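Local coordinates for phosphohistidine phosphatase sixA (Escherichia coli, PDB 1UJC), which removes the phosphoryl group from the phosphohistidine of the HPt domain of the ArcB sensor in the multistep His-Asp phosphorelay, at residues I5-D10 with F128-A132; E30-M34 with M150-K156; L79-V85 with V105-L111. One frame throughout, in Å; residues are numbered along the deposited sequence.

Contact 1: residues I5-D10 with F128-A132; sequences IMRHGD and FTTSA. With WO4 (tungstate(VI)ion), chain C.
Arg7 lies fully extended, all four chi angles near 180°, across the turn of 128-132: its guanidinium carries Thr130 CG2 over one face (CZ to CG2 3.9 Å), and its NH1 sits 2.5 Å from Phe128 O in a weak hydrogen bond. The end of strand 2-7 pairs antiparallel with that of a type II beta turn, Thr129 to Ala132, closed by Ala132 N to Thr129 O at 3.0 Å; the nearest CA pairs are Met6-Ala132 (5.7 Å) and Gly9-Ser131 (4.6 Å). Arg7 N donates to Ala132 O (3.2 Å) and Ser131 N to Arg7 O (2.9 Å); Ser131 takes a positive phi (72°). Here runs the Arg-His-Gly signature of the histidine phosphatase superfamily, whose Arg and His hold the tungstate, probably where the phosphoryl group sits: Arg7 NE donates to O1 (3.1 Å) and His8 NE2 binds W at 2.5 Å, while His8 ND1 donates to Gly9 O at 2.7 Å. Gly9 CA lies 3.4 Å from Ser131 OG, leaving little side-chain space. One water joins Asp10 N (3.1 Å), Thr130 OG1 (2.9 Å) and Ser131 OG (3.0 Å), which also bonds Ser31 of helix 25-40. Ile5 CG2 reaches Phe128 CZ at 4.1 Å.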
loop_
_atom_site.group_PDB
_atom_site.type_symbol
_atom_site.label_atom_id
_atom_site.label_comp_id
_atom_site.label_asym_id
_atom_site.label_seq_id
_atom_site.Cartn_x
_atom_site.Cartn_y
_atom_site.Cartn_z
ATOM N N ILE A 5 -3.173 -1.824 -2.113
ATOM C CA ILE A 5 -2.858 -0.532 -1.524
ATOM C C ILE A 5 -2.888 -0.624 -0.009
ATOM O O ILE A 5 -3.905 -0.993 0.584
ATOM C CB ILE A 5 -3.866 0.525 -2.005
ATOM C CG1 ILE A 5 -3.873 0.551 -3.539
ATOM C CG2 ILE A 5 -3.508 1.889 -1.432
ATOM C CD1 ILE A 5 -4.920 1.439 -4.151
ATOM N N MET A 6 -1.771 -0.278 0.620
ATOM C CA MET A 6 -1.674 -0.360 2.067
ATOM C C MET A 6 -1.262 0.934 2.756
ATOM O O MET A 6 -0.393 1.663 2.282
ATOM C CB MET A 6 -0.697 -1.481 2.437
ATOM C CG MET A 6 -0.440 -1.666 3.921
ATOM S SD MET A 6 0.637 -3.093 4.200
ATOM C CE MET A 6 0.171 -3.561 5.900
ATOM N N ARG A 7 -1.910 1.219 3.879
ATOM C CA ARG A 7 -1.580 2.402 4.664
ATOM C C ARG A 7 -0.514 1.954 5.659
ATOM O O ARG A 7 -0.626 0.886 6.257
ATOM C CB ARG A 7 -2.807 2.911 5.428
ATOM C CG ARG A 7 -2.510 4.104 6.315
ATOM C CD ARG A 7 -3.743 4.531 7.089
ATOM N NE ARG A 7 -3.474 5.696 7.921
ATOM C CZ ARG A 7 -4.277 6.126 8.889
ATOM N NH1 ARG A 7 -5.408 5.483 9.152
ATOM N NH2 ARG A 7 -3.946 7.195 9.600
ATOM N N HIS A 8 0.524 2.763 5.819
ATOM C CA HIS A 8 1.600 2.440 6.740
ATOM C C HIS A 8 1.003 2.114 8.112
ATOM O O HIS A 8 -0.123 2.508 8.415
ATOM C CB HIS A 8 2.548 3.631 6.853
ATOM C CG HIS A 8 1.945 4.804 7.555
ATOM N ND1 HIS A 8 1.733 4.822 8.915
ATOM C CD2 HIS A 8 1.461 5.977 7.083
ATOM C CE1 HIS A 8 1.142 5.954 9.252
ATOM N NE2 HIS A 8 0.966 6.672 8.157
ATOM N N GLY A 9 1.764 1.395 8.932
ATOM C CA GLY A 9 1.289 1.021 10.253
ATOM C C GLY A 9 1.349 2.145 11.272
ATOM O O GLY A 9 1.920 3.202 11.011
ATOM N N ASP A 10 0.743 1.909 12.433
ATOM C CA ASP A 10 0.708 2.870 13.526
ATOM C C ASP A 10 2.114 3.431 13.763
ATOM O O ASP A 10 3.084 2.678 13.868
ATOM C CB ASP A 10 0.185 2.181 14.789
ATOM C CG ASP A 10 -0.042 3.147 15.933
ATOM O OD1 ASP A 10 -0.930 4.019 15.829
ATOM O OD2 ASP A 10 0.672 3.032 16.941
ATOM N N PHE A 128 -9.244 4.229 5.482
ATOM C CA PHE A 128 -8.108 3.344 5.742
ATOM C C PHE A 128 -7.578 3.401 7.181
ATOM O O PHE A 128 -7.101 4.442 7.620
ATOM C CB PHE A 128 -6.938 3.720 4.822
ATOM C CG PHE A 128 -6.955 3.043 3.479
ATOM C CD1 PHE A 128 -6.357 1.796 3.308
ATOM C CD2 PHE A 128 -7.520 3.671 2.376
ATOM C CE1 PHE A 128 -6.318 1.192 2.054
ATOM C CE2 PHE A 128 -7.486 3.073 1.117
ATOM C CZ PHE A 128 -6.885 1.834 0.958
ATOM N N THR A 129 -7.654 2.295 7.913
ATOM C CA THR A 129 -7.096 2.276 9.265
ATOM C C THR A 129 -5.635 1.881 9.031
ATOM O O THR A 129 -5.305 1.380 7.955
ATOM C CB THR A 129 -7.775 1.221 10.151
ATOM O OG1 THR A 129 -7.427 -0.090 9.692
ATOM C CG2 THR A 129 -9.294 1.383 10.098
ATOM N N THR A 130 -4.754 2.101 10.004
ATOM C CA THR A 130 -3.349 1.749 9.795
ATOM C C THR A 130 -3.167 0.268 9.446
ATOM O O THR A 130 -3.827 -0.601 10.014
ATOM C CB THR A 130 -2.473 2.106 11.027
ATOM O OG1 THR A 130 -3.048 1.543 12.212
ATOM C CG2 THR A 130 -2.362 3.617 11.186
ATOM N N SER A 131 -2.271 -0.000 8.498
ATOM C CA SER A 131 -1.976 -1.357 8.034
ATOM C C SER A 131 -3.091 -1.983 7.196
ATOM O O SER A 131 -2.938 -3.098 6.703
ATOM C CB SER A 131 -1.659 -2.282 9.216
ATOM O OG SER A 131 -0.436 -1.932 9.841
ATOM N N ALA A 132 -4.205 -1.273 7.034
ATOM C CA ALA A 132 -5.327 -1.781 6.243
ATOM C C ALA A 132 -4.923 -1.903 4.776
ATOM O O ALA A 132 -4.103 -1.131 4.287
ATOM C CB ALA A 132 -6.529 -0.851 6.378
HETATM W W WO4 C . -0.367 8.764 8.060
HETATM O O1 WO4 C . -1.342 7.760 7.039
HETATM O O2 WO4 C . 1.191 9.003 7.338
HETATM O O3 WO4 C . -0.297 8.139 9.670
HETATM O O4 WO4 C . -1.109 10.323 8.166
HETATM O O HOH W 1 -1.056 -0.555 12.430
HETATM O O HOH W 2 -3.299 3.564 14.752
#

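Contact 2: residues E30-M34 with M150-K156; sequences ESRLM and MSPCNLK
At the apolar centre Met34, coiled with all three chi angles near -60°, brings its thioether against the C-terminal loop. Its CG meets Pro152 CG at 3.8 Å, SD lies 3.6 Å from Leu155 CD1, and CE reaches Met150 CG at 3.9 Å and Met150 O at 3.3 Å. The 30-34 segment is one helical turn of helix 25-40, with Met34 N donating to Glu30 O at 3.0 Å. Facing it, strand 144-150 ends at Met150 and the chain curls into a turn in which Lys156 N donates to Pro152 O at 2.7 Å; the nearest CA pair is Glu30-Pro152, 6.1 Å. Farther out, Leu33 CD2 packs on Lys156 CG at 3.7 Å. At the solvent edge the extended Lys156 side chain sends NZ to Glu30 OE2, 2.9 Å, in a salt bridge. The contact thus joins the end of an edge strand to a helix flanking the sheet, and its chemistry implies an apolar seam sealed by a single salt bridge at the solvent side.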
loop_
_atom_site.group_PDB
_atom_site.type_symbol
_atom_site.label_atom_id
_atom_site.label_comp_id
_atom_site.label_asym_id
_atom_site.label_seq_id
_atom_site.Cartn_x
_atom_site.Cartn_y
_atom_site.Cartn_z
ATOM N N GLU A 30 0.826 -5.164 13.926
ATOM C CA GLU A 30 -0.300 -5.206 13.002
ATOM C C GLU A 30 0.133 -5.320 11.552
ATOM O O GLU A 30 -0.563 -5.934 10.743
ATOM C CB GLU A 30 -1.179 -3.971 13.165
ATOM C CG GLU A 30 -1.737 -3.803 14.554
ATOM C CD GLU A 30 -2.836 -2.774 14.595
ATOM O OE1 GLU A 30 -2.658 -1.696 13.987
ATOM O OE2 GLU A 30 -3.874 -3.043 15.238
ATOM N N SER A 31 1.271 -4.727 11.214
ATOM C CA SER A 31 1.744 -4.816 9.843
ATOM C C SER A 31 2.126 -6.257 9.519
ATOM O O SER A 31 1.902 -6.725 8.402
ATOM C CB SER A 31 2.927 -3.872 9.620
ATOM O OG SER A 31 2.464 -2.542 9.446
ATOM N N ARG A 32 2.694 -6.959 10.500
ATOM C CA ARG A 32 3.074 -8.356 10.311
ATOM C C ARG A 32 1.805 -9.198 10.235
ATOM O O ARG A 32 1.739 -10.188 9.503
ATOM C CB ARG A 32 3.951 -8.855 11.471
ATOM C CG ARG A 32 5.440 -8.536 11.337
ATOM C CD ARG A 32 6.287 -9.469 12.218
ATOM N NE ARG A 32 7.690 -9.497 11.801
ATOM C CZ ARG A 32 8.637 -8.695 12.281
ATOM N NH1 ARG A 32 8.343 -7.799 13.208
ATOM N NH2 ARG A 32 9.880 -8.778 11.824
ATOM N N LEU A 33 0.795 -8.785 10.996
ATOM C CA LEU A 33 -0.488 -9.477 11.031
ATOM C C LEU A 33 -1.117 -9.477 9.636
ATOM O O LEU A 33 -1.559 -10.518 9.139
ATOM C CB LEU A 33 -1.418 -8.777 12.027
ATOM C CG LEU A 33 -2.716 -9.473 12.441
ATOM C CD1 LEU A 33 -2.402 -10.849 13.020
ATOM C CD2 LEU A 33 -3.437 -8.618 13.483
ATOM N N MET A 34 -1.154 -8.304 9.009
ATOM C CA MET A 34 -1.721 -8.165 7.669
ATOM C C MET A 34 -0.865 -8.901 6.636
ATOM O O MET A 34 -1.388 -9.474 5.678
ATOM C CB MET A 34 -1.821 -6.689 7.288
ATOM C CG MET A 34 -2.834 -5.892 8.100
ATOM S SD MET A 34 -4.536 -6.447 7.844
ATOM C CE MET A 34 -4.745 -6.066 6.130
ATOM N N MET A 150 -9.395 -4.960 3.797
ATOM C CA MET A 150 -9.203 -5.727 5.018
ATOM C C MET A 150 -8.393 -4.906 6.007
ATOM O O MET A 150 -7.453 -4.222 5.619
ATOM C CB MET A 150 -8.464 -7.030 4.688
ATOM C CG MET A 150 -8.174 -7.930 5.878
ATOM S SD MET A 150 -9.664 -8.559 6.671
ATOM C CE MET A 150 -10.322 -9.605 5.370
ATOM N N SER A 151 -8.754 -4.964 7.284
ATOM C CA SER A 151 -8.011 -4.210 8.291
ATOM C C SER A 151 -7.639 -5.095 9.477
ATOM O O SER A 151 -8.276 -6.124 9.719
ATOM C CB SER A 151 -8.824 -2.993 8.753
ATOM O OG SER A 151 -10.082 -3.371 9.274
ATOM N N PRO A 152 -6.592 -4.712 10.230
ATOM C CA PRO A 152 -6.153 -5.493 11.387
ATOM C C PRO A 152 -7.283 -5.858 12.348
ATOM O O PRO A 152 -7.244 -6.911 12.982
ATOM C CB PRO A 152 -5.114 -4.585 12.041
ATOM C CG PRO A 152 -4.527 -3.875 10.882
ATOM C CD PRO A 152 -5.751 -3.512 10.069
ATOM N N CYS A 153 -8.286 -4.994 12.460
ATOM C CA CYS A 153 -9.391 -5.276 13.366
ATOM C C CYS A 153 -10.333 -6.342 12.819
ATOM O O CYS A 153 -10.876 -7.135 13.585
ATOM C CB CYS A 153 -10.178 -3.998 13.683
ATOM S SG CYS A 153 -11.365 -3.468 12.425
ATOM N N ASN A 154 -10.533 -6.369 11.503
ATOM C CA ASN A 154 -11.426 -7.367 10.908
ATOM C C ASN A 154 -10.751 -8.732 10.904
ATOM O O ASN A 154 -11.281 -9.699 10.362
ATOM C CB ASN A 154 -11.802 -6.999 9.472
ATOM C CG ASN A 154 -12.847 -7.945 8.883
ATOM O OD1 ASN A 154 -12.929 -8.119 7.671
ATOM N ND2 ASN A 154 -13.655 -8.554 9.749
ATOM N N LEU A 155 -9.558 -8.795 11.477
ATOM C CA LEU A 155 -8.820 -10.047 11.572
ATOM C C LEU A 155 -8.686 -10.315 13.065
ATOM O O LEU A 155 -9.037 -11.398 13.545
ATOM C CB LEU A 155 -7.425 -9.916 10.948
ATOM C CG LEU A 155 -7.297 -9.558 9.463
ATOM C CD1 LEU A 155 -5.826 -9.540 9.073
ATOM C CD2 LEU A 155 -8.046 -10.577 8.616
ATOM N N LYS A 156 -8.201 -9.298 13.783
ATOM C CA LYS A 156 -7.979 -9.332 15.236
ATOM C C LYS A 156 -9.126 -9.873 16.084
ATOM O O LYS A 156 -8.923 -10.905 16.766
ATOM C CB LYS A 156 -7.646 -7.927 15.748
ATOM C CG LYS A 156 -6.169 -7.571 15.779
ATOM C CD LYS A 156 -5.984 -6.267 16.545
ATOM C CE LYS A 156 -4.512 -5.923 16.740
ATOM N NZ LYS A 156 -4.365 -4.675 17.539
#

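Contact 3: residues L79-V85 with V105-L111; sequences LTPCGDV and VISHLPL. With WO4 (tungstate(VI)ion), chain C.
Leu79 opens the segment with its side chain against the end of strand 102-107: CD2 touches Val105 CG1 at 3.7 Å, and Leu79 CA lies 3.6 Å from Leu111 CD2. The backbones come close here, with Leu79 CA 5.6 Å from Ser107 CA, and Ser107 OG donates a short 2.5 Å hydrogen bond to Leu79 O. Leu79 O also meets the edge of the His108 ring, 3.3 Å from His108 CD2. Thr80 starts a type I beta turn, closed by Gly83 N to Thr80 O at 2.8 Å; Thr80 O also rests 3.3 Å from Leu111 CD2. Pro81 then lays its ring over one face of His108, a CH-pi contact with CD 3.9 Å from the centroid and 13° off the normal, while Pro81 O touches Pro110 CD at 3.4 Å. His108 belongs to the tungstate pocket of this histidine phosphatase fold: His108 ND1 donates to O2 of the anion (2.8 Å) and Leu109 N to O1 (3.0 Å), His108 NE2 being held by Ser51. A cis peptide bond before Pro110 then turns the chain sharply toward Leu111. At Gly83 a side chain would collide with Leu111 CD2, CA already being 4.1 Å from it. Asp84 is the N-cap of helix 85-98, its OD2 receiving Leu87 N, and Val85 CG2 packs on Leu111 CD1 at 4.0 Å. The loop thus leads into helix 85-98 beside the start of helix 111-119, where Val85 also meets Leu115, while strand 102-107 runs between strands 47-50 and 2-7 in the sheet.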
loop_
_atom_site.group_PDB
_atom_site.type_symbol
_atom_site.label_atom_id
_atom_site.label_comp_id
_atom_site.label_asym_id
_atom_site.label_seq_id
_atom_site.Cartn_x
_atom_site.Cartn_y
_atom_site.Cartn_z
ATOM N N LEU A 79 4.285 9.006 -3.562
ATOM C CA LEU A 79 3.543 8.178 -2.613
ATOM C C LEU A 79 3.489 8.826 -1.232
ATOM O O LEU A 79 2.919 8.269 -0.293
ATOM C CB LEU A 79 4.162 6.777 -2.517
ATOM C CG LEU A 79 3.871 5.882 -3.723
ATOM C CD1 LEU A 79 4.571 4.538 -3.582
ATOM C CD2 LEU A 79 2.368 5.692 -3.842
ATOM N N THR A 80 4.094 10.002 -1.111
ATOM C CA THR A 80 4.082 10.735 0.150
ATOM C C THR A 80 2.642 11.206 0.354
ATOM O O THR A 80 1.837 11.163 -0.573
ATOM C CB THR A 80 5.014 11.963 0.097
ATOM O OG1 THR A 80 4.653 12.793 -1.014
ATOM C CG2 THR A 80 6.464 11.531 -0.037
ATOM N N PRO A 81 2.300 11.656 1.568
ATOM C CA PRO A 81 0.943 12.127 1.854
ATOM C C PRO A 81 0.349 13.066 0.801
ATOM O O PRO A 81 -0.830 12.958 0.468
ATOM C CB PRO A 81 1.102 12.805 3.210
ATOM C CG PRO A 81 2.112 11.929 3.877
ATOM C CD PRO A 81 3.137 11.717 2.781
ATOM N N CYS A 82 1.172 13.973 0.275
ATOM C CA CYS A 82 0.729 14.955 -0.723
ATOM C C CYS A 82 0.991 14.531 -2.166
ATOM O O CYS A 82 0.884 15.341 -3.091
ATOM C CB CYS A 82 1.426 16.293 -0.473
ATOM S SG CYS A 82 1.235 16.923 1.199
ATOM N N GLY A 83 1.334 13.262 -2.348
ATOM C CA GLY A 83 1.624 12.743 -3.670
ATOM C C GLY A 83 0.543 12.984 -4.703
ATOM O O GLY A 83 -0.638 13.106 -4.380
ATOM N N ASP A 84 0.964 13.045 -5.960
ATOM C CA ASP A 84 0.055 13.272 -7.074
ATOM C C ASP A 84 -0.581 11.943 -7.481
ATOM O O ASP A 84 0.062 11.110 -8.126
ATOM C CB ASP A 84 0.832 13.872 -8.242
ATOM C CG ASP A 84 -0.066 14.300 -9.373
ATOM O OD1 ASP A 84 -0.004 15.483 -9.761
ATOM O OD2 ASP A 84 -0.835 13.457 -9.873
ATOM N N VAL A 85 -1.838 11.745 -7.096
ATOM C CA VAL A 85 -2.539 10.503 -7.399
ATOM C C VAL A 85 -2.572 10.211 -8.897
ATOM O O VAL A 85 -2.675 9.057 -9.313
ATOM C CB VAL A 85 -3.987 10.525 -6.849
ATOM C CG1 VAL A 85 -4.880 11.386 -7.736
ATOM C CG2 VAL A 85 -4.526 9.111 -6.752
ATOM N N VAL A 105 1.423 -1.522 -2.813
ATOM C CA VAL A 105 1.697 -0.092 -2.642
ATOM C C VAL A 105 1.517 0.306 -1.180
ATOM O O VAL A 105 0.430 0.166 -0.623
ATOM C CB VAL A 105 0.730 0.767 -3.499
ATOM C CG1 VAL A 105 1.071 2.250 -3.351
ATOM C CG2 VAL A 105 0.802 0.342 -4.956
ATOM N N ILE A 106 2.583 0.801 -0.559
ATOM C CA ILE A 106 2.526 1.213 0.839
ATOM C C ILE A 106 2.618 2.730 0.879
ATOM O O ILE A 106 3.604 3.309 0.422
ATOM C CB ILE A 106 3.677 0.581 1.649
ATOM C CG1 ILE A 106 3.527 -0.942 1.655
ATOM C CG2 ILE A 106 3.663 1.104 3.069
ATOM C CD1 ILE A 106 4.638 -1.672 2.396
ATOM N N SER A 107 1.590 3.372 1.431
ATOM C CA SER A 107 1.552 4.827 1.463
ATOM C C SER A 107 0.914 5.436 2.709
ATOM O O SER A 107 1.008 4.883 3.804
ATOM C CB SER A 107 0.828 5.330 0.211
ATOM O OG SER A 107 0.962 6.728 0.048
ATOM N N HIS A 108 0.265 6.586 2.530
ATOM C CA HIS A 108 -0.361 7.286 3.641
ATOM C C HIS A 108 -1.705 7.894 3.277
ATOM O O HIS A 108 -2.114 7.903 2.111
ATOM C CB HIS A 108 0.511 8.455 4.122
ATOM C CG HIS A 108 1.985 8.208 4.054
ATOM N ND1 HIS A 108 2.799 8.288 5.164
ATOM C CD2 HIS A 108 2.802 7.944 3.007
ATOM C CE1 HIS A 108 4.053 8.082 4.802
ATOM N NE2 HIS A 108 4.082 7.871 3.499
ATOM N N LEU A 109 -2.387 8.394 4.304
ATOM C CA LEU A 109 -3.644 9.101 4.114
ATOM C C LEU A 109 -3.092 10.464 3.711
ATOM O O LEU A 109 -2.011 10.847 4.152
ATOM C CB LEU A 109 -4.404 9.270 5.431
ATOM C CG LEU A 109 -4.948 8.087 6.231
ATOM C CD1 LEU A 109 -5.509 8.617 7.546
ATOM C CD2 LEU A 109 -6.016 7.365 5.443
ATOM N N PRO A 110 -3.823 11.219 2.884
ATOM C CA PRO A 110 -5.122 10.870 2.313
ATOM C C PRO A 110 -4.962 10.199 0.951
ATOM O O PRO A 110 -5.947 9.770 0.341
ATOM C CB PRO A 110 -5.799 12.224 2.204
ATOM C CG PRO A 110 -4.664 13.086 1.736
ATOM C CD PRO A 110 -3.488 12.626 2.594
ATOM N N LEU A 111 -3.715 10.107 0.493
ATOM C CA LEU A 111 -3.407 9.516 -0.807
ATOM C C LEU A 111 -4.020 8.139 -1.069
ATOM O O LEU A 111 -4.595 7.911 -2.128
ATOM C CB LEU A 111 -1.889 9.445 -1.004
ATOM C CG LEU A 111 -1.377 8.797 -2.298
ATOM C CD1 LEU A 111 -2.194 9.258 -3.485
ATOM C CD2 LEU A 111 0.092 9.146 -2.482
HETATM W W WO4 C . -0.367 8.764 8.060
HETATM O O1 WO4 C . -1.342 7.760 7.039
HETATM O O2 WO4 C . 1.191 9.003 7.338
HETATM O O3 WO4 C . -0.297 8.139 9.670
HETATM O O4 WO4 C . -1.109 10.323 8.166
#

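Overall arrangement
From the N terminus, strand 2-7 supplies the first side of contact 1 and helix 25-40 the first side of contact 2. Contact 3 comes next and closes a loop through helix 85-98, from the 79-85 segment to the end of strand 102-107, nested inside the loops closed by both other contacts. Contacts 1 and 2 cross, since 30-34 falls between 5-10 and 128-132 while 150-156 follows both, and they touch where Ser131 OG meets Ser31 OG. Strands 2-7 and 102-107 are sheet neighbours, so contacts 1 and 3 bring their ends together around tungstate. Contact 2, centred about 20 Å from the centre of contact 3, ties helix 25-40 to the chain leaving edge strand 144-150.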